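Local coordinates for DspB (Aggregatibacter actinomycetemcomitans, PDB 1YHT), which probably hydrolyses beta-linked N-acetylglucosamine polymers of the biofilm matrix as a family 20 glycoside hydrolase, thereby releasing cells from biofilms, at residues A[39-50]-A[100-111]. Numbering follows the deposited sequence.
Sequences IDTISLSGGNFL and IKAYAKAKGIEL
Ile-39 and Ile-109 lie alongside each other, pointing opposite ways, with Ile-39 CG2 3.9 Å from Ile-109 CG1. Branched at CB, each isoleucine can serve two neighbours: Ile-39 CG2 also meets Tyr-103 CD2, while its CD1 reaches Ala-104 CB, a methyl small enough to leave room for the isoleucine between helices whose axes are 10.5 Å apart. With chi1 at -52°, Ile-109 has CG2 opposite its backbone N, against the backbone of Phe-49 and Leu-50, while CD1 packs on Ile-42 CG2 at 3.7 Å. At the partly exposed outer side, the Asp-40 carboxylate suits its place by accepting two donors at OD1. Tyr-103 OH donates to it, OD1 lying at the ring edge near its plane; the modelled 2.4 Å between them is doubtfully short. Lys-107, its long chain reaching across from the helix end, makes a salt bridge of 2.9 Å from NZ, above the carboxylate plane. A water joins that ammonium group to Ser-43 OG. Farther in, strands 49-53 and 110-117 pair in parallel: Glu-110 N donates to Asn-48 O (3.0 Å). Leu-50 N donates to Glu-110 O (2.8 Å). Gly-46 and Gly-108, readily adopting positive phi, close their helices with Schellman motifs. The two helix–loop–strand units, their helix axes 13° from parallel, are adjacent in the TIM barrel; strand 18-24 flanks 49-53, and helix 339-358 packs against Thr-41 and Ser-45.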
loop_
_atom_site.group_PDB
_atom_site.type_symbol
_atom_site.label_atom_id
_atom_site.label_comp_id
_atom_site.label_asym_id
_atom_site.label_seq_id
_atom_site.Cartn_x
_atom_site.Cartn_y
_atom_site.Cartn_z
ATOM N N ILE A 39 10.424 -9.868 7.033
ATOM C CA ILE A 39 9.852 -11.162 6.661
ATOM C C ILE A 39 9.983 -12.212 7.821
ATOM O O ILE A 39 9.065 -12.982 8.089
ATOM C CB ILE A 39 10.452 -11.689 5.363
ATOM C CG1 ILE A 39 9.855 -10.924 4.172
ATOM C CG2 ILE A 39 10.165 -13.214 5.212
ATOM C CD1 ILE A 39 10.686 -10.930 2.987
ATOM N N ASP A 40 11.124 -12.203 8.502
ATOM C CA ASP A 40 11.349 -13.121 9.643
ATOM C C ASP A 40 10.327 -12.858 10.722
ATOM O O ASP A 40 9.668 -13.786 11.202
ATOM C CB ASP A 40 12.736 -12.941 10.192
ATOM C CG ASP A 40 13.818 -13.392 9.215
ATOM O OD1 ASP A 40 13.602 -14.302 8.392
ATOM O OD2 ASP A 40 14.918 -12.819 9.285
ATOM N N THR A 41 10.126 -11.601 11.059
ATOM C CA THR A 41 9.125 -11.231 12.074
ATOM C C THR A 41 7.715 -11.672 11.665
ATOM O O THR A 41 7.000 -12.268 12.471
ATOM C CB THR A 41 9.147 -9.725 12.357
ATOM O OG1 THR A 41 10.438 -9.378 12.776
ATOM C CG2 THR A 41 8.174 -9.313 13.452
ATOM N N ILE A 42 7.339 -11.411 10.404
ATOM C CA ILE A 42 6.017 -11.761 9.926
ATOM C C ILE A 42 5.838 -13.288 10.097
ATOM O O ILE A 42 4.819 -13.769 10.630
ATOM C CB ILE A 42 5.781 -11.312 8.444
ATOM C CG1 ILE A 42 5.828 -9.776 8.320
ATOM C CG2 ILE A 42 4.401 -11.781 7.939
ATOM C CD1 ILE A 42 6.085 -9.281 6.925
ATOM N N SER A 43 6.839 -14.025 9.621
ATOM C CA SER A 43 6.804 -15.476 9.569
ATOM C C SER A 43 6.755 -16.096 10.952
ATOM O O SER A 43 5.905 -16.950 11.222
ATOM C CB SER A 43 8.047 -15.989 8.855
ATOM O OG SER A 43 8.057 -17.401 8.862
ATOM N N LEU A 44 7.699 -15.683 11.812
ATOM C CA LEU A 44 7.778 -16.184 13.173
ATOM C C LEU A 44 6.582 -15.805 14.029
ATOM O O LEU A 44 6.280 -16.499 15.015
ATOM C CB LEU A 44 9.037 -15.643 13.859
ATOM C CG LEU A 44 10.349 -16.170 13.243
ATOM C CD1 LEU A 44 11.530 -15.324 13.705
ATOM C CD2 LEU A 44 10.564 -17.655 13.558
ATOM N N SER A 45 5.911 -14.698 13.702
ATOM C CA SER A 45 4.715 -14.310 14.474
ATOM C C SER A 45 3.454 -15.034 13.991
ATOM O O SER A 45 2.390 -14.883 14.607
ATOM C CB SER A 45 4.495 -12.805 14.367
ATOM O OG SER A 45 5.656 -12.101 14.792
ATOM N N GLY A 46 3.555 -15.764 12.872
ATOM C CA GLY A 46 2.422 -16.492 12.288
ATOM C C GLY A 46 1.643 -15.681 11.255
ATOM O O GLY A 46 0.494 -16.011 10.919
ATOM N N GLY A 47 2.258 -14.628 10.731
ATOM C CA GLY A 47 1.643 -13.840 9.641
ATOM C C GLY A 47 1.884 -14.471 8.300
ATOM O O GLY A 47 2.615 -15.502 8.187
ATOM N N ASN A 48 1.330 -13.856 7.246
ATOM C CA ASN A 48 1.470 -14.438 5.927
ATOM C C ASN A 48 1.623 -13.508 4.718
ATOM O O ASN A 48 1.695 -14.015 3.609
ATOM C CB ASN A 48 0.372 -15.447 5.685
ATOM C CG ASN A 48 -0.921 -14.886 5.983
ATOM O OD1 ASN A 48 -1.130 -13.700 5.760
ATOM N ND2 ASN A 48 -1.795 -15.691 6.554
ATOM N N PHE A 49 1.724 -12.191 4.925
ATOM C CA PHE A 49 1.981 -11.296 3.806
ATOM C C PHE A 49 2.821 -10.083 4.127
ATOM O O PHE A 49 2.864 -9.579 5.266
ATOM C CB PHE A 49 0.682 -10.924 3.052
ATOM C CG PHE A 49 -0.190 -9.912 3.741
ATOM C CD1 PHE A 49 0.081 -8.556 3.608
ATOM C CD2 PHE A 49 -1.333 -10.296 4.428
ATOM C CE1 PHE A 49 -0.752 -7.589 4.153
ATOM C CE2 PHE A 49 -2.209 -9.342 4.993
ATOM C CZ PHE A 49 -1.910 -7.998 4.905
ATOM N N LEU A 50 3.486 -9.634 3.063
ATOM C CA LEU A 50 4.200 -8.348 3.027
ATOM C C LEU A 50 3.650 -7.550 1.814
ATOM O O LEU A 50 3.866 -7.931 0.655
ATOM C CB LEU A 50 5.710 -8.593 2.879
ATOM C CG LEU A 50 6.578 -7.314 2.701
ATOM C CD1 LEU A 50 6.408 -6.343 3.814
ATOM C CD2 LEU A 50 8.055 -7.734 2.656
ATOM N N ILE A 100 14.860 -11.501 -2.518
ATOM C CA ILE A 100 13.780 -11.271 -1.539
ATOM C C ILE A 100 12.618 -12.256 -1.771
ATOM O O ILE A 100 12.073 -12.768 -0.814
ATOM C CB ILE A 100 13.293 -9.804 -1.605
ATOM C CG1 ILE A 100 14.418 -8.877 -1.103
ATOM C CG2 ILE A 100 12.011 -9.571 -0.781
ATOM C CD1 ILE A 100 14.276 -7.427 -1.518
ATOM N N LYS A 101 12.261 -12.471 -3.046
ATOM C CA LYS A 101 11.173 -13.342 -3.456
ATOM C C LYS A 101 11.401 -14.761 -2.987
ATOM O O LYS A 101 10.503 -15.371 -2.390
ATOM C CB LYS A 101 11.026 -13.335 -4.987
ATOM C CG LYS A 101 10.437 -12.042 -5.560
ATOM C CD LYS A 101 10.658 -11.878 -7.059
ATOM C CE LYS A 101 10.344 -13.124 -7.897
ATOM N NZ LYS A 101 10.856 -12.963 -9.335
ATOM N N ALA A 102 12.597 -15.288 -3.274
ATOM C CA ALA A 102 13.007 -16.630 -2.807
ATOM C C ALA A 102 12.909 -16.753 -1.268
ATOM O O ALA A 102 12.388 -17.732 -0.726
ATOM C CB ALA A 102 14.431 -16.976 -3.331
ATOM N N TYR A 103 13.341 -15.720 -0.569
ATOM C CA TYR A 103 13.394 -15.760 0.867
ATOM C C TYR A 103 11.947 -15.776 1.403
ATOM O O TYR A 103 11.604 -16.627 2.253
ATOM C CB TYR A 103 14.196 -14.578 1.384
ATOM C CG TYR A 103 14.504 -14.682 2.834
ATOM C CD1 TYR A 103 15.573 -15.460 3.264
ATOM C CD2 TYR A 103 13.720 -14.027 3.798
ATOM C CE1 TYR A 103 15.851 -15.611 4.650
ATOM C CE2 TYR A 103 13.992 -14.165 5.148
ATOM C CZ TYR A 103 15.050 -14.978 5.574
ATOM O OH TYR A 103 15.336 -15.116 6.927
ATOM N N ALA A 104 11.104 -14.881 0.863
ATOM C CA ALA A 104 9.666 -14.800 1.244
ATOM C C ALA A 104 8.941 -16.099 1.052
ATOM O O ALA A 104 8.223 -16.591 1.941
ATOM C CB ALA A 104 8.970 -13.707 0.426
ATOM N N LYS A 105 9.104 -16.631 -0.157
ATOM C CA LYS A 105 8.488 -17.863 -0.551
ATOM C C LYS A 105 8.867 -19.026 0.387
ATOM O O LYS A 105 7.998 -19.749 0.846
ATOM C CB LYS A 105 8.904 -18.174 -1.975
ATOM C CG LYS A 105 7.841 -18.786 -2.796
ATOM C CD LYS A 105 8.375 -18.919 -4.231
ATOM C CE LYS A 105 7.421 -19.733 -5.035
ATOM N NZ LYS A 105 8.075 -20.123 -6.311
ATOM N N ALA A 106 10.134 -19.177 0.709
ATOM C CA ALA A 106 10.524 -20.202 1.671
ATOM C C ALA A 106 9.936 -19.948 3.054
ATOM O O ALA A 106 9.751 -20.887 3.844
ATOM C CB ALA A 106 12.010 -20.330 1.758
ATOM N N LYS A 107 9.637 -18.694 3.381
ATOM C CA LYS A 107 9.052 -18.433 4.703
ATOM C C LYS A 107 7.531 -18.414 4.673
ATOM O O LYS A 107 6.896 -18.102 5.680
ATOM C CB LYS A 107 9.614 -17.145 5.281
ATOM C CG LYS A 107 11.098 -17.312 5.743
ATOM C CD LYS A 107 11.364 -16.820 7.180
ATOM C CE LYS A 107 12.651 -17.441 7.785
ATOM N NZ LYS A 107 12.900 -16.979 9.200
ATOM N N GLY A 108 6.938 -18.690 3.513
ATOM C CA GLY A 108 5.501 -18.739 3.398
ATOM C C GLY A 108 4.866 -17.358 3.436
ATOM O O GLY A 108 3.698 -17.234 3.797
ATOM N N ILE A 109 5.646 -16.331 3.114
ATOM C CA ILE A 109 5.161 -14.949 3.092
ATOM C C ILE A 109 4.889 -14.491 1.656
ATOM O O ILE A 109 5.802 -14.378 0.829
ATOM C CB ILE A 109 6.148 -13.965 3.822
ATOM C CG1 ILE A 109 6.478 -14.493 5.244
ATOM C CG2 ILE A 109 5.562 -12.566 3.871
ATOM C CD1 ILE A 109 5.276 -14.816 6.059
ATOM N N GLU A 110 3.620 -14.275 1.386
ATOM C CA GLU A 110 3.144 -13.663 0.165
ATOM C C GLU A 110 3.612 -12.214 0.030
ATOM O O GLU A 110 3.591 -11.444 0.987
ATOM C CB GLU A 110 1.612 -13.655 0.145
ATOM C CG GLU A 110 1.046 -13.212 -1.199
ATOM C CD GLU A 110 -0.436 -12.940 -1.213
ATOM O OE1 GLU A 110 -1.115 -13.000 -0.177
ATOM O OE2 GLU A 110 -0.913 -12.663 -2.316
ATOM N N LEU A 111 4.066 -11.859 -1.160
ATOM C CA LEU A 111 4.429 -10.469 -1.502
ATOM C C LEU A 111 3.262 -9.857 -2.269
ATOM O O LEU A 111 2.828 -10.404 -3.279
ATOM C CB LEU A 111 5.677 -10.465 -2.348
ATOM C CG LEU A 111 6.924 -11.111 -1.677
ATOM C CD1 LEU A 111 8.204 -10.998 -2.557
ATOM C CD2 LEU A 111 7.189 -10.455 -0.338
HETATM O O HOH W 1 10.749 -18.212 10.156
HETATM O O HOH W 2 1.232 -16.579 2.418
#